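Local coordinates for protein putative transcription regulator (Lactobacillus plantarum, PDB 3K69) that probably regulates transcription as a dimeric, winged helix-turn-helix DNA-binding protein of the Rrf2 type, at residues Ser50-Lys54 with His55-Thr59; Phe124-Ala127 with Asp128-Tyr131; Gly151-Leu154 with Gln155-Gln158. All coordinates share one frame; numbering follows the deposited sequence.

Contact 1: residues Ser50-Lys54 with His55-Thr59; sequences SVLHK and HGYLT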
loop_
_atom_site.group_PDB
_atom_site.type_symbol
_atom_site.label_atom_id
_atom_site.label_comp_id
_atom_site.label_asym_id
_atom_site.label_seq_id
_atom_site.Cartn_x
_atom_site.Cartn_y
_atom_site.Cartn_z
ATOM N N SER A 50 -12.059 11.532 -17.252
ATOM C CA SER A 50 -13.495 11.282 -17.254
ATOM C C SER A 50 -14.030 11.122 -15.837
ATOM O O SER A 50 -15.012 11.762 -15.476
ATOM C CB SER A 50 -13.805 10.056 -18.095
ATOM O OG SER A 50 -15.060 9.532 -17.779
ATOM N N VAL A 51 -13.340 10.327 -15.021
ATOM C CA VAL A 51 -13.692 10.148 -13.593
ATOM C C VAL A 51 -13.647 11.500 -12.833
ATOM O O VAL A 51 -14.526 11.810 -12.020
ATOM C CB VAL A 51 -12.788 9.065 -12.918
ATOM C CG1 VAL A 51 -13.022 8.987 -11.417
ATOM C CG2 VAL A 51 -13.055 7.703 -13.526
ATOM N N LEU A 52 -12.639 12.312 -13.095
ATOM C CA LEU A 52 -12.531 13.606 -12.415
ATOM C C LEU A 52 -13.678 14.535 -12.838
ATOM O O LEU A 52 -14.285 15.198 -12.009
ATOM C CB LEU A 52 -11.194 14.247 -12.736
ATOM C CG LEU A 52 -9.968 13.617 -12.071
ATOM C CD1 LEU A 52 -8.718 14.353 -12.617
ATOM C CD2 LEU A 52 -10.056 13.679 -10.504
ATOM N N HIS A 53 -13.941 14.579 -14.146
ATOM C CA HIS A 53 -15.086 15.267 -14.697
ATOM C C HIS A 53 -16.418 14.818 -14.095
ATOM O O HIS A 53 -17.159 15.651 -13.632
ATOM C CB HIS A 53 -15.161 15.114 -16.197
ATOM C CG HIS A 53 -16.281 15.882 -16.815
ATOM N ND1 HIS A 53 -16.572 17.186 -16.461
ATOM C CD2 HIS A 53 -17.181 15.541 -17.760
ATOM C CE1 HIS A 53 -17.626 17.595 -17.148
ATOM N NE2 HIS A 53 -17.989 16.631 -17.966
ATOM N N LYS A 54 -16.705 13.522 -14.094
ATOM C CA LYS A 54 -17.962 13.004 -13.547
ATOM C C LYS A 54 -18.184 13.354 -12.084
ATOM O O LYS A 54 -19.315 13.460 -11.638
ATOM C CB LYS A 54 -18.058 11.470 -13.712
ATOM C CG LYS A 54 -18.217 11.057 -15.158
ATOM C CD LYS A 54 -18.195 9.530 -15.366
ATOM C CE LYS A 54 -18.477 9.223 -16.845
ATOM N NZ LYS A 54 -18.786 7.784 -17.146
ATOM N N HIS A 55 -17.096 13.537 -11.341
ATOM C CA HIS A 55 -17.171 13.828 -9.915
ATOM C C HIS A 55 -16.968 15.303 -9.545
ATOM O O HIS A 55 -16.818 15.621 -8.388
ATOM C CB HIS A 55 -16.204 12.927 -9.174
ATOM C CG HIS A 55 -16.633 11.496 -9.169
ATOM N ND1 HIS A 55 -16.223 10.598 -10.130
ATOM C CD2 HIS A 55 -17.477 10.822 -8.356
ATOM C CE1 HIS A 55 -16.794 9.427 -9.903
ATOM N NE2 HIS A 55 -17.552 9.535 -8.829
ATOM N N GLY A 56 -16.984 16.175 -10.536
ATOM C CA GLY A 56 -17.066 17.608 -10.308
ATOM C C GLY A 56 -15.751 18.355 -10.181
ATOM O O GLY A 56 -15.779 19.526 -9.875
ATOM N N TYR A 57 -14.614 17.696 -10.436
ATOM C CA TYR A 57 -13.295 18.350 -10.322
ATOM C C TYR A 57 -13.026 19.330 -11.445
ATOM O O TYR A 57 -12.378 20.348 -11.230
ATOM C CB TYR A 57 -12.124 17.343 -10.267
ATOM C CG TYR A 57 -12.049 16.578 -8.968
ATOM C CD1 TYR A 57 -12.790 15.420 -8.767
ATOM C CD2 TYR A 57 -11.208 16.993 -7.954
ATOM C CE1 TYR A 57 -12.710 14.713 -7.538
ATOM C CE2 TYR A 57 -11.139 16.319 -6.730
ATOM C CZ TYR A 57 -11.913 15.188 -6.522
ATOM O OH TYR A 57 -11.782 14.510 -5.334
ATOM N N LEU A 58 -13.534 19.002 -12.634
ATOM C CA LEU A 58 -13.161 19.622 -13.885
ATOM C C LEU A 58 -14.430 19.793 -14.694
ATOM O O LEU A 58 -15.328 18.964 -14.592
ATOM C CB LEU A 58 -12.231 18.693 -14.681
ATOM C CG LEU A 58 -10.949 18.194 -14.094
ATOM C CD1 LEU A 58 -10.211 17.297 -15.088
ATOM C CD2 LEU A 58 -10.123 19.408 -13.667
ATOM N N THR A 59 -14.515 20.871 -15.462
ATOM C CA THR A 59 -15.491 20.956 -16.544
ATOM C C THR A 59 -14.918 20.297 -17.814
ATOM O O THR A 59 -13.720 20.138 -17.945
ATOM C CB THR A 59 -15.899 22.405 -16.877
ATOM O OG1 THR A 59 -14.780 23.074 -17.455
ATOM C CG2 THR A 59 -16.401 23.136 -15.624
#
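The imidazole of H53 donates from ND1 to L58 O over 2.9 Å in a nearly straight bond (171°), with the acceptor in the ring plane but the donor well above the carbonyl plane. The bond spans the end of helix 46-54, which a Schellman motif closes, consistent with a recognition helix leading into the wing of a winged helix-turn-helix fold. Y57 N reaches back to L52 O at 3.0 Å, and G56 N to H53 O at 3.1 Å. G56 is the C-prime residue; at its positive phi a side chain here would collide with the carbonyl oxygen of H55. With CG of H53 anti to its amide nitrogen (chi1 -176°), the ring swings out to meet the departing chain. With an alanine in place of H53, L58 O would probably lose its imidazole donor, and the loop would be tied less firmly to the last helical turn. H55 grips V51 O twice: its ring ND1 approaches at 2.8 Å and its backbone N at 3.2 Å, from opposite faces of the carbonyl plane. The imidazole thereby lies alongside V51, both side chains pointing the same way. Farther in, L52 and L58 meet between this helix and helix 9-22, L52 resting on A14 and L58 on L21, while Y57 and V51 touch L85 of helix 79-86. L52 CD2 sits over one face of the Y57 ring as a CH-pi contact, 4.0 Å from the centroid and offset toward the rim, while L52 O lies at the ring's edge.

Contact 2: residues Phe124-Ala127 with Asp128-Tyr131; sequences FTVA and DRQY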
loop_
_atom_site.group_PDB
_atom_site.type_symbol
_atom_site.label_atom_id
_atom_site.label_comp_id
_atom_site.label_asym_id
_atom_site.label_seq_id
_atom_site.Cartn_x
_atom_site.Cartn_y
_atom_site.Cartn_z
ATOM N N PHE A 124 -5.092 -5.963 7.518
ATOM C CA PHE A 124 -4.826 -5.207 6.279
ATOM C C PHE A 124 -5.822 -4.062 6.091
ATOM O O PHE A 124 -5.449 -2.978 5.648
ATOM C CB PHE A 124 -4.937 -6.129 5.062
ATOM C CG PHE A 124 -3.887 -7.196 4.973
ATOM C CD1 PHE A 124 -2.616 -7.033 5.507
ATOM C CD2 PHE A 124 -4.150 -8.365 4.303
ATOM C CE1 PHE A 124 -1.636 -8.057 5.373
ATOM C CE2 PHE A 124 -3.189 -9.387 4.176
ATOM C CZ PHE A 124 -1.928 -9.209 4.708
ATOM N N THR A 125 -7.091 -4.290 6.447
ATOM C CA THR A 125 -8.114 -3.241 6.334
ATOM C C THR A 125 -7.886 -2.103 7.307
ATOM O O THR A 125 -7.955 -0.931 6.926
ATOM C CB THR A 125 -9.545 -3.799 6.480
ATOM O OG1 THR A 125 -9.712 -4.886 5.563
ATOM C CG2 THR A 125 -10.596 -2.718 6.188
ATOM N N VAL A 126 -7.616 -2.417 8.569
ATOM C CA VAL A 126 -7.296 -1.368 9.524
ATOM C C VAL A 126 -6.035 -0.580 9.096
ATOM O O VAL A 126 -5.998 0.661 9.188
ATOM C CB VAL A 126 -7.157 -1.951 10.978
ATOM C CG1 VAL A 126 -6.717 -0.877 11.936
ATOM C CG2 VAL A 126 -8.535 -2.581 11.435
ATOM N N ALA A 127 -4.995 -1.311 8.666
ATOM C CA ALA A 127 -3.741 -0.710 8.251
ATOM C C ALA A 127 -4.016 0.205 7.075
ATOM O O ALA A 127 -3.493 1.294 7.026
ATOM C CB ALA A 127 -2.678 -1.805 7.846
ATOM N N ASP A 128 -4.837 -0.236 6.129
ATOM C CA ASP A 128 -5.135 0.588 4.961
ATOM C C ASP A 128 -5.914 1.879 5.355
ATOM O O ASP A 128 -5.656 2.948 4.796
ATOM C CB ASP A 128 -5.879 -0.207 3.887
ATOM C CG ASP A 128 -6.059 0.598 2.611
ATOM O OD1 ASP A 128 -5.049 0.819 1.910
ATOM O OD2 ASP A 128 -7.206 1.007 2.362
ATOM N N ARG A 129 -6.771 1.811 6.368
ATOM C CA ARG A 129 -7.436 3.027 6.840
ATOM C C ARG A 129 -6.433 4.001 7.427
ATOM O O ARG A 129 -6.552 5.188 7.211
ATOM C CB ARG A 129 -8.567 2.718 7.837
ATOM C CG ARG A 129 -9.799 2.258 7.104
ATOM C CD ARG A 129 -11.003 2.301 7.952
ATOM N NE ARG A 129 -11.045 1.207 8.918
ATOM C CZ ARG A 129 -11.696 0.062 8.726
ATOM N NH1 ARG A 129 -12.300 -0.193 7.581
ATOM N NH2 ARG A 129 -11.690 -0.857 9.669
ATOM N N GLN A 130 -5.429 3.493 8.145
ATOM C CA GLN A 130 -4.385 4.351 8.720
ATOM C C GLN A 130 -3.560 5.008 7.595
ATOM O O GLN A 130 -3.247 6.194 7.647
ATOM C CB GLN A 130 -3.522 3.560 9.702
ATOM C CG GLN A 130 -2.283 4.325 10.197
ATOM C CD GLN A 130 -1.821 3.927 11.596
ATOM O OE1 GLN A 130 -2.657 3.656 12.473
ATOM N NE2 GLN A 130 -0.475 3.911 11.822
ATOM N N TYR A 131 -3.297 4.259 6.538
ATOM C CA TYR A 131 -2.622 4.790 5.350
ATOM C C TYR A 131 -3.416 5.905 4.713
ATOM O O TYR A 131 -2.879 6.997 4.424
ATOM C CB TYR A 131 -2.356 3.663 4.339
ATOM C CG TYR A 131 -1.688 4.083 3.053
ATOM C CD1 TYR A 131 -0.387 4.481 3.048
ATOM C CD2 TYR A 131 -2.366 4.041 1.833
ATOM C CE1 TYR A 131 0.252 4.860 1.869
ATOM C CE2 TYR A 131 -1.757 4.430 0.670
ATOM C CZ TYR A 131 -0.442 4.854 0.690
ATOM O OH TYR A 131 0.221 5.264 -0.442
HETATM O O HOH W 1 -9.444 -0.262 4.518
#
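T125 CG2 presses against the R129 guanidinium, 3.3 Å from NH1, the arginine chain running outward and back toward the preceding turn. The chain bends at chi3 (-75°), which lays one guanidinium face over T125 O. NH2 then passes V126 CG2 at 4.0 Å, and NE forms a salt bridge with E157 of the second subunit, which probably steadies the bend. The threonine is held in turn: OG1 bonds to T121 O one turn earlier, and this rotation places the methyl, not the hydroxyl, beside the arginine. All of this lies on helix 111-136, the long helix that runs along the second subunit, as in the dimerisation helix of Rrf2-type regulators. D128 stands on the next turn, its N bonded to F124 O and its CB against the same oxygen at 3.3 Å. Its OD2 forms a salt bridge with R132 NE. Water 1 donates to T125 O at 2.9 Å and, more weakly, to D128 OD2 at 3.4 Å. T125 O thus serves the water as well as R129 N, its partner at 3.0 Å in the helical ladder that Q130 N and Y131 N continue to V126 O and A127 O.

Contact 3: residues Gly151-Leu154 with Gln155-Gln158; sequences GTFL and QHEQ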
loop_
_atom_site.group_PDB
_atom_site.type_symbol
_atom_site.label_atom_id
_atom_site.label_comp_id
_atom_site.label_asym_id
_atom_site.label_seq_id
_atom_site.Cartn_x
_atom_site.Cartn_y
_atom_site.Cartn_z
ATOM N N GLY A 151 10.172 19.758 0.487
ATOM C CA GLY A 151 10.421 19.375 1.863
ATOM C C GLY A 151 9.288 19.729 2.793
ATOM O O GLY A 151 9.396 19.529 3.998
ATOM N N THR A 152 8.200 20.271 2.252
ATOM C CA THR A 152 7.047 20.682 3.083
ATOM C C THR A 152 6.345 19.468 3.730
ATOM O O THR A 152 6.012 19.489 4.894
ATOM C CB THR A 152 6.055 21.547 2.233
ATOM O OG1 THR A 152 6.647 22.831 1.968
ATOM C CG2 THR A 152 4.726 21.744 2.929
ATOM N N PHE A 153 6.138 18.395 2.978
ATOM C CA PHE A 153 5.587 17.167 3.561
ATOM C C PHE A 153 6.526 16.540 4.559
ATOM O O PHE A 153 6.065 16.008 5.573
ATOM C CB PHE A 153 5.178 16.138 2.485
ATOM C CG PHE A 153 3.983 16.546 1.713
ATOM C CD1 PHE A 153 2.750 16.700 2.343
ATOM C CD2 PHE A 153 4.049 16.717 0.332
ATOM C CE1 PHE A 153 1.631 17.105 1.621
ATOM C CE2 PHE A 153 2.926 17.099 -0.389
ATOM C CZ PHE A 153 1.721 17.287 0.251
ATOM N N LEU A 154 7.826 16.609 4.286
ATOM C CA LEU A 154 8.822 16.029 5.186
ATOM C C LEU A 154 8.850 16.777 6.517
ATOM O O LEU A 154 8.945 16.161 7.562
ATOM C CB LEU A 154 10.218 15.980 4.555
ATOM C CG LEU A 154 10.401 15.045 3.349
ATOM C CD1 LEU A 154 11.786 15.223 2.688
ATOM C CD2 LEU A 154 10.118 13.555 3.742
ATOM N N GLN A 155 8.747 18.105 6.450
ATOM C CA GLN A 155 8.665 18.957 7.637
ATOM C C GLN A 155 7.393 18.704 8.448
ATOM O O GLN A 155 7.459 18.581 9.662
ATOM C CB GLN A 155 8.797 20.425 7.251
ATOM C CG GLN A 155 8.950 21.374 8.433
ATOM C CD GLN A 155 10.140 21.032 9.323
ATOM O OE1 GLN A 155 11.299 21.125 8.898
ATOM N NE2 GLN A 155 9.858 20.629 10.564
ATOM N N HIS A 156 6.253 18.575 7.787
ATOM C CA HIS A 156 4.994 18.189 8.465
ATOM C C HIS A 156 5.158 16.859 9.253
ATOM O O HIS A 156 4.667 16.721 10.363
ATOM C CB HIS A 156 3.840 18.014 7.453
ATOM C CG HIS A 156 3.284 19.289 6.867
ATOM N ND1 HIS A 156 2.991 20.410 7.619
ATOM C CD2 HIS A 156 2.870 19.575 5.601
ATOM C CE1 HIS A 156 2.461 21.337 6.838
ATOM N NE2 HIS A 156 2.375 20.858 5.609
ATOM N N GLU A 157 5.831 15.861 8.658
ATOM C CA GLU A 157 6.119 14.606 9.355
ATOM C C GLU A 157 6.986 14.849 10.609
ATOM O O GLU A 157 6.674 14.371 11.712
ATOM C CB GLU A 157 6.839 13.642 8.441
ATOM C CG GLU A 157 7.006 12.250 9.018
ATOM C CD GLU A 157 7.808 11.312 8.144
ATOM O OE1 GLU A 157 8.778 11.749 7.492
ATOM O OE2 GLU A 157 7.493 10.104 8.137
ATOM N N GLN A 158 8.083 15.569 10.437
ATOM C CA GLN A 158 8.914 15.935 11.603
ATOM C C GLN A 158 8.072 16.608 12.681
ATOM O O GLN A 158 8.162 16.231 13.835
ATOM C CB GLN A 158 10.071 16.860 11.218
ATOM C CG GLN A 158 11.109 16.221 10.331
ATOM C CD GLN A 158 11.626 14.911 10.902
ATOM O OE1 GLN A 158 12.329 14.896 11.934
ATOM N NE2 GLN A 158 11.267 13.797 10.251
HETATM O O HOH W 2 10.390 13.735 7.671
#
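Q155 opens the second turn of helix 152-160 with its N bonded to G151 O at 2.9 Å and its CB close over the same oxygen. Bent at chi2, its side chain carries NE2 to D159 OD1. H156 comes next, its N on T152 O at 3.0 Å. The imidazole lies side by side with T152, NE2 being 3.7 Å from CG2, while ring atom CD2 comes within 3.2 Å of T152 O. On the threonine, OG1 bonds to H149 O, a rotation that turns the methyl toward the ring; F138 meets the same imidazole. E157 continues the ladder to F153 O, then extends outward, OE2 forming a salt bridge with R129 of the second subunit. Its other oxygen, OE1, accepts a hydrogen bond from water 2 at 2.6 Å. Q158 curls back through a bend at chi2 (-52°), offering NE2 to this water at 2.7 Å; the water also donates to L154 O at 2.8 Å, which accepts from Q158 N as well. These are the first turns of an alpha-helix begun by an N-cap glycine with positive phi, here packed through F153 and E157 against the long helix of the dimer partner.

In the fold
The three contacts follow one another along the chain. Contact 1 is partly buried in the probable DNA-binding domain, where it leads helix 46-54 into strand 59-61; no other chain of the assembly touches it. Contact 2 lies within helix 111-136 and contact 3 at the start of helix 152-160; both are across the centre of the chain from contact 1 and meet the second subunit. Contact 2 is partly buried, contact 3 a surface contact. Their centres are 22 Å apart within one chain, yet the dimer joins them, since R129 of one subunit pairs with E157 of the other. Imidazole-to-carbonyl bonds mark contact 1, whereas charged ends and bridging waters mark the other two.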